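Local coordinates for glutathione S-transferase (Burkholderia xenovorans, PDB 2DSA), which is a bacterial glutathione transferase that binds glutathione and reductively dechlorinates metabolites of polychlorinated biphenyls, at residues H93-W97 and Y145-D149; S108-L112 and V125-L129. All coordinates share one frame; numbering follows the deposited sequence.

Contact 1 of 2, residues H93-W97 and Y145-D149; sequences HLQQW and YLLGD
L147 places its two methyls against H93, L94 and W97, three side chains of helix 89-109. L147 CD2 lies over a face of the H93 imidazole in a CH-pi contact, 3.8 Å from the ring centroid and displaced toward the rim beside ND1. L147 CD2 also touches W97 CD1 at 3.8 Å. The other branch, L147 CD1, packs against L94 CB. Next to it, L146 supplies a methine: L146 CG sits over the five-membered ring of W97, 4.0 Å from the centroid and 18° off the normal. H93 swings its CG anti to the backbone N (chi1 -164°), and H93 ND1 is hydrogen-bonded to E90 OE2, which probably limits rotation of the ring. The two leucines are the middle residues of a type I beta turn from Y145 to G148, closed by the bond from G148 N to Y145 O, 3.1 Å. L146 N is hydrogen-bonded to D155 OD2. The turn lies in the loop between helices 119-139 and 153-163, with L146 also packed on V136 and L158 of these helices and L94 reaching V153 and A154.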
loop_
_atom_site.group_PDB
_atom_site.type_symbol
_atom_site.label_atom_id
_atom_site.label_comp_id
_atom_site.label_asym_id
_atom_site.label_seq_id
_atom_site.Cartn_x
_atom_site.Cartn_y
_atom_site.Cartn_z
ATOM N N HIS A 93 -10.968 -5.746 4.251
ATOM C CA HIS A 93 -10.658 -6.672 3.184
ATOM C C HIS A 93 -10.358 -5.954 1.835
ATOM O O HIS A 93 -9.454 -6.357 1.101
ATOM C CB HIS A 93 -11.799 -7.693 3.070
ATOM C CG HIS A 93 -11.451 -8.917 2.280
ATOM N ND1 HIS A 93 -12.412 -9.758 1.751
ATOM C CD2 HIS A 93 -10.255 -9.442 1.921
ATOM C CE1 HIS A 93 -11.822 -10.744 1.101
ATOM N NE2 HIS A 93 -10.513 -10.575 1.187
ATOM N N LEU A 94 -11.099 -4.888 1.521
ATOM C CA LEU A 94 -10.748 -4.030 0.379
ATOM C C LEU A 94 -9.343 -3.382 0.532
ATOM O O LEU A 94 -8.565 -3.323 -0.435
ATOM C CB LEU A 94 -11.811 -2.934 0.174
ATOM C CG LEU A 94 -11.506 -1.882 -0.901
ATOM C CD1 LEU A 94 -11.920 -2.404 -2.237
ATOM C CD2 LEU A 94 -12.231 -0.564 -0.636
ATOM N N GLN A 95 -9.040 -2.889 1.730
ATOM C CA GLN A 95 -7.758 -2.238 2.011
ATOM C C GLN A 95 -6.587 -3.216 1.931
ATOM O O GLN A 95 -5.471 -2.837 1.535
ATOM C CB GLN A 95 -7.796 -1.566 3.393
ATOM C CG GLN A 95 -8.821 -0.450 3.425
ATOM C CD GLN A 95 -9.178 0.028 4.802
ATOM O OE1 GLN A 95 -8.932 -0.642 5.818
ATOM N NE2 GLN A 95 -9.798 1.193 4.848
ATOM N N GLN A 96 -6.854 -4.454 2.351
ATOM C CA GLN A 96 -5.933 -5.568 2.159
ATOM C C GLN A 96 -5.633 -5.731 0.680
ATOM O O GLN A 96 -4.481 -5.683 0.285
ATOM C CB GLN A 96 -6.546 -6.864 2.719
ATOM C CG GLN A 96 -5.746 -8.124 2.370
ATOM C CD GLN A 96 -6.505 -9.401 2.709
ATOM O OE1 GLN A 96 -6.752 -10.236 1.836
ATOM N NE2 GLN A 96 -6.934 -9.524 3.959
ATOM N N TRP A 97 -6.676 -5.903 -0.138
ATOM C CA TRP A 97 -6.489 -6.056 -1.574
ATOM C C TRP A 97 -5.824 -4.859 -2.229
ATOM O O TRP A 97 -4.918 -5.044 -3.062
ATOM C CB TRP A 97 -7.769 -6.477 -2.292
ATOM C CG TRP A 97 -7.942 -7.963 -2.246
ATOM C CD1 TRP A 97 -8.906 -8.658 -1.563
ATOM C CD2 TRP A 97 -7.090 -8.948 -2.858
ATOM N NE1 TRP A 97 -8.716 -10.010 -1.735
ATOM C CE2 TRP A 97 -7.609 -10.217 -2.518
ATOM C CE3 TRP A 97 -5.953 -8.880 -3.682
ATOM C CZ2 TRP A 97 -7.025 -11.419 -2.966
ATOM C CZ3 TRP A 97 -5.374 -10.074 -4.138
ATOM C CH2 TRP A 97 -5.913 -11.326 -3.771
ATOM N N TYR A 145 -15.103 -11.050 -8.985
ATOM C CA TYR A 145 -14.324 -9.926 -8.471
ATOM C C TYR A 145 -13.597 -10.299 -7.185
ATOM O O TYR A 145 -13.870 -11.351 -6.602
ATOM C CB TYR A 145 -15.227 -8.699 -8.270
ATOM C CG TYR A 145 -16.011 -8.371 -9.508
ATOM C CD1 TYR A 145 -17.377 -8.630 -9.576
ATOM C CD2 TYR A 145 -15.380 -7.852 -10.635
ATOM C CE1 TYR A 145 -18.099 -8.348 -10.724
ATOM C CE2 TYR A 145 -16.087 -7.579 -11.772
ATOM C CZ TYR A 145 -17.443 -7.834 -11.811
ATOM O OH TYR A 145 -18.141 -7.554 -12.955
ATOM N N LEU A 146 -12.655 -9.443 -6.781
ATOM C CA LEU A 146 -11.768 -9.681 -5.632
ATOM C C LEU A 146 -12.513 -9.888 -4.301
ATOM O O LEU A 146 -12.116 -10.727 -3.473
ATOM C CB LEU A 146 -10.762 -8.530 -5.517
ATOM C CG LEU A 146 -9.291 -8.639 -5.977
ATOM C CD1 LEU A 146 -8.954 -9.876 -6.804
ATOM C CD2 LEU A 146 -8.776 -7.340 -6.632
ATOM N N LEU A 147 -13.600 -9.135 -4.115
ATOM C CA LEU A 147 -14.416 -9.224 -2.903
ATOM C C LEU A 147 -15.671 -10.094 -3.077
ATOM O O LEU A 147 -16.488 -10.197 -2.159
ATOM C CB LEU A 147 -14.773 -7.820 -2.380
ATOM C CG LEU A 147 -13.567 -6.903 -2.048
ATOM C CD1 LEU A 147 -14.022 -5.577 -1.448
ATOM C CD2 LEU A 147 -12.551 -7.566 -1.138
ATOM N N GLY A 148 -15.816 -10.720 -4.245
ATOM C CA GLY A 148 -16.947 -11.623 -4.501
ATOM C C GLY A 148 -17.734 -11.269 -5.743
ATOM O O GLY A 148 -17.171 -11.208 -6.837
ATOM N N ASP A 149 -19.032 -11.018 -5.568
ATOM C CA ASP A 149 -19.934 -10.697 -6.683
ATOM C C ASP A 149 -20.001 -9.207 -7.000
ATOM O O ASP A 149 -20.498 -8.814 -8.059
ATOM C CB ASP A 149 -21.342 -11.244 -6.414
ATOM C CG ASP A 149 -21.365 -12.764 -6.324
ATOM O OD1 ASP A 149 -21.029 -13.426 -7.344
ATOM O OD2 ASP A 149 -21.692 -13.290 -5.231
#

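Contact 2 of 2, residues S108-L112 and V125-L129; sequences SFSPL and VRQSL. With HPX ((2Z,4E)-2-hydroxy-6-oxo-6-phenylhexa-2,4-dienoic acid), chain F.
L112 lays an aliphatic branch on a charged group: L112 CD1 lies over the centre of one face of the R126 guanidinium, 4.2 Å above its plane. That flat group is held by V168, whose carbonyl O is hydrogen-bonded to R126 NH2, so the aliphatic contact leaves the charged end a polar partner. With CG anti to its carbonyl carbon (chi1 -59°), the L112 side chain runs past that of V125 in the opposite direction, L112 CD2 to V125 CG1 being 3.7 Å. P111 adds its CG against V125 CG2, at 4.0 Å.

S108 and L129 close the other end. S108 CB rests on L129 CG at 3.8 Å and also meets V125 CG2. The CA atoms of S108 and V125 are 5.5 Å apart, the nearest approach of the two backbones. L129 then forks against the phenyl ring of F109, which it meets at about a right angle. L129 CD1 stands over the F109 ring face, 4.2 Å from the centroid in a CH-pi contact, and L129 CD2 approaches F109 CE2 at 3.7 Å. Although the first bond of the F109 side chain leads away from helix 119-139, the ring swings back far enough to receive both methyls.

S110 serves the ligand instead: both carboxylate oxygens of HPX lie near its one hydroxyl, S110 OG being 2.7 Å from HPX OA2. Packing between the last part of helix 89-109, with the residues that follow, and helix 119-139 belongs to the all-helical C-terminal domain of the glutathione transferase fold, and S110, in the same segment, belongs to the HPX pocket with H106 and F113.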
loop_
_atom_site.group_PDB
_atom_site.type_symbol
_atom_site.label_atom_id
_atom_site.label_comp_id
_atom_site.label_asym_id
_atom_site.label_seq_id
_atom_site.Cartn_x
_atom_site.Cartn_y
_atom_site.Cartn_z
ATOM N N SER A 108 6.291 -4.069 -8.402
ATOM C CA SER A 108 7.104 -5.047 -9.111
ATOM C C SER A 108 7.090 -4.816 -10.619
ATOM O O SER A 108 8.047 -5.159 -11.302
ATOM C CB SER A 108 6.678 -6.475 -8.759
ATOM O OG SER A 108 7.120 -6.821 -7.452
ATOM N N PHE A 109 6.028 -4.207 -11.143
ATOM C CA PHE A 109 6.032 -3.768 -12.537
ATOM C C PHE A 109 7.013 -2.622 -12.756
ATOM O O PHE A 109 7.598 -2.529 -13.823
ATOM C CB PHE A 109 4.645 -3.326 -12.996
ATOM C CG PHE A 109 3.784 -4.439 -13.523
ATOM C CD1 PHE A 109 3.694 -4.675 -14.885
ATOM C CD2 PHE A 109 3.036 -5.235 -12.656
ATOM C CE1 PHE A 109 2.888 -5.688 -15.378
ATOM C CE2 PHE A 109 2.228 -6.255 -13.134
ATOM C CZ PHE A 109 2.151 -6.486 -14.501
ATOM N N SER A 110 7.185 -1.764 -11.746
ATOM C CA SER A 110 7.974 -0.516 -11.846
ATOM C C SER A 110 9.372 -0.623 -12.475
ATOM O O SER A 110 9.690 0.168 -13.365
ATOM C CB SER A 110 8.073 0.191 -10.487
ATOM O OG SER A 110 6.794 0.632 -10.054
ATOM N N PRO A 111 10.216 -1.575 -11.997
ATOM C CA PRO A 111 11.552 -1.767 -12.589
ATOM C C PRO A 111 11.523 -2.231 -14.049
ATOM O O PRO A 111 12.435 -1.909 -14.803
ATOM C CB PRO A 111 12.176 -2.850 -11.702
ATOM C CG PRO A 111 11.371 -2.813 -10.424
ATOM C CD PRO A 111 9.994 -2.509 -10.877
ATOM N N LEU A 112 10.480 -2.963 -14.441
ATOM C CA LEU A 112 10.308 -3.395 -15.832
ATOM C C LEU A 112 10.127 -2.238 -16.825
ATOM O O LEU A 112 10.500 -2.360 -17.991
ATOM C CB LEU A 112 9.160 -4.405 -15.968
ATOM C CG LEU A 112 9.253 -5.702 -15.161
ATOM C CD1 LEU A 112 8.079 -6.621 -15.452
ATOM C CD2 LEU A 112 10.574 -6.430 -15.408
ATOM N N VAL A 125 12.005 -9.659 -10.288
ATOM C CA VAL A 125 10.686 -9.057 -10.271
ATOM C C VAL A 125 9.674 -9.855 -11.109
ATOM O O VAL A 125 8.530 -10.033 -10.692
ATOM C CB VAL A 125 10.795 -7.560 -10.683
ATOM C CG1 VAL A 125 9.933 -7.222 -11.884
ATOM C CG2 VAL A 125 10.536 -6.658 -9.493
ATOM N N ARG A 126 10.108 -10.358 -12.265
ATOM C CA ARG A 126 9.256 -11.206 -13.109
ATOM C C ARG A 126 8.866 -12.500 -12.401
ATOM O O ARG A 126 7.773 -13.022 -12.605
ATOM C CB ARG A 126 9.926 -11.502 -14.455
ATOM C CG ARG A 126 9.784 -10.368 -15.460
ATOM C CD ARG A 126 10.515 -10.652 -16.770
ATOM N NE ARG A 126 10.538 -9.472 -17.637
ATOM C CZ ARG A 126 9.605 -9.180 -18.541
ATOM N NH1 ARG A 126 8.559 -9.984 -18.720
ATOM N NH2 ARG A 126 9.724 -8.082 -19.271
ATOM N N GLN A 127 9.767 -12.993 -11.557
ATOM C CA GLN A 127 9.549 -14.212 -10.785
ATOM C C GLN A 127 8.585 -13.974 -9.627
ATOM O O GLN A 127 7.698 -14.812 -9.365
ATOM C CB GLN A 127 10.891 -14.751 -10.265
ATOM C CG GLN A 127 11.018 -16.269 -10.314
ATOM C CD GLN A 127 10.560 -16.864 -11.652
ATOM O OE1 GLN A 127 9.649 -17.701 -11.690
ATOM N NE2 GLN A 127 11.176 -16.416 -12.755
ATOM N N SER A 128 8.777 -12.841 -8.937
ATOM C CA SER A 128 7.863 -12.378 -7.874
ATOM C C SER A 128 6.453 -12.261 -8.426
ATOM O O SER A 128 5.505 -12.747 -7.818
ATOM C CB SER A 128 8.295 -11.019 -7.307
ATOM O OG SER A 128 9.629 -11.048 -6.827
ATOM N N LEU A 129 6.338 -11.628 -9.588
ATOM C CA LEU A 129 5.051 -11.431 -10.256
ATOM C C LEU A 129 4.380 -12.728 -10.681
ATOM O O LEU A 129 3.163 -12.870 -10.548
ATOM C CB LEU A 129 5.203 -10.505 -11.466
ATOM C CG LEU A 129 5.210 -9.006 -11.157
ATOM C CD1 LEU A 129 5.628 -8.235 -12.396
ATOM C CD2 LEU A 129 3.835 -8.541 -10.637
HETATM C CB3 HPX F . 1.275 3.154 -20.622
HETATM C CB4 HPX F . 1.323 1.766 -20.723
HETATM C CB5 HPX F . 1.909 1.012 -19.703
HETATM C CB6 HPX F . 2.436 1.654 -18.586
HETATM C CB1 HPX F . 2.386 3.038 -18.485
HETATM C CB2 HPX F . 1.807 3.788 -19.504
HETATM C CA6 HPX F . 2.964 3.734 -17.290
HETATM O OA4 HPX F . 3.292 4.908 -17.388
HETATM C CA5 HPX F . 3.154 3.038 -16.006
HETATM C CA4 HPX F . 4.274 3.284 -15.339
HETATM C CA3 HPX F . 4.555 2.656 -14.039
HETATM C CA2 HPX F . 5.510 3.129 -13.229
HETATM O OA3 HPX F . 6.280 4.169 -13.532
HETATM C CA1 HPX F . 5.724 2.483 -11.958
HETATM O OA2 HPX F . 6.451 3.046 -11.112
HETATM O OA1 HPX F . 5.160 1.391 -11.758
#

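How the contacts relate
Both contacts draw on helix 89-109, but at separate places: contact 1 uses its first half, contact 2 its last part and the residues that follow. Their centres are 22 Å apart and their nearest atoms about 11 Å, so they do not touch. Along the chain contact 2 is nested within the loop that contact 1 closes, since helix 119-139 follows helix 89-109 before the chain reaches 145-149. The ligands relate to them unequally. Contact 2 holds S110 of the HPX pocket, and the F109 side chain is about 8 Å from a bound glutathione; in contact 1 the W97 side chain is about 10 Å from a glutathione. H106, on the same helix, borders both HPX and glutathione.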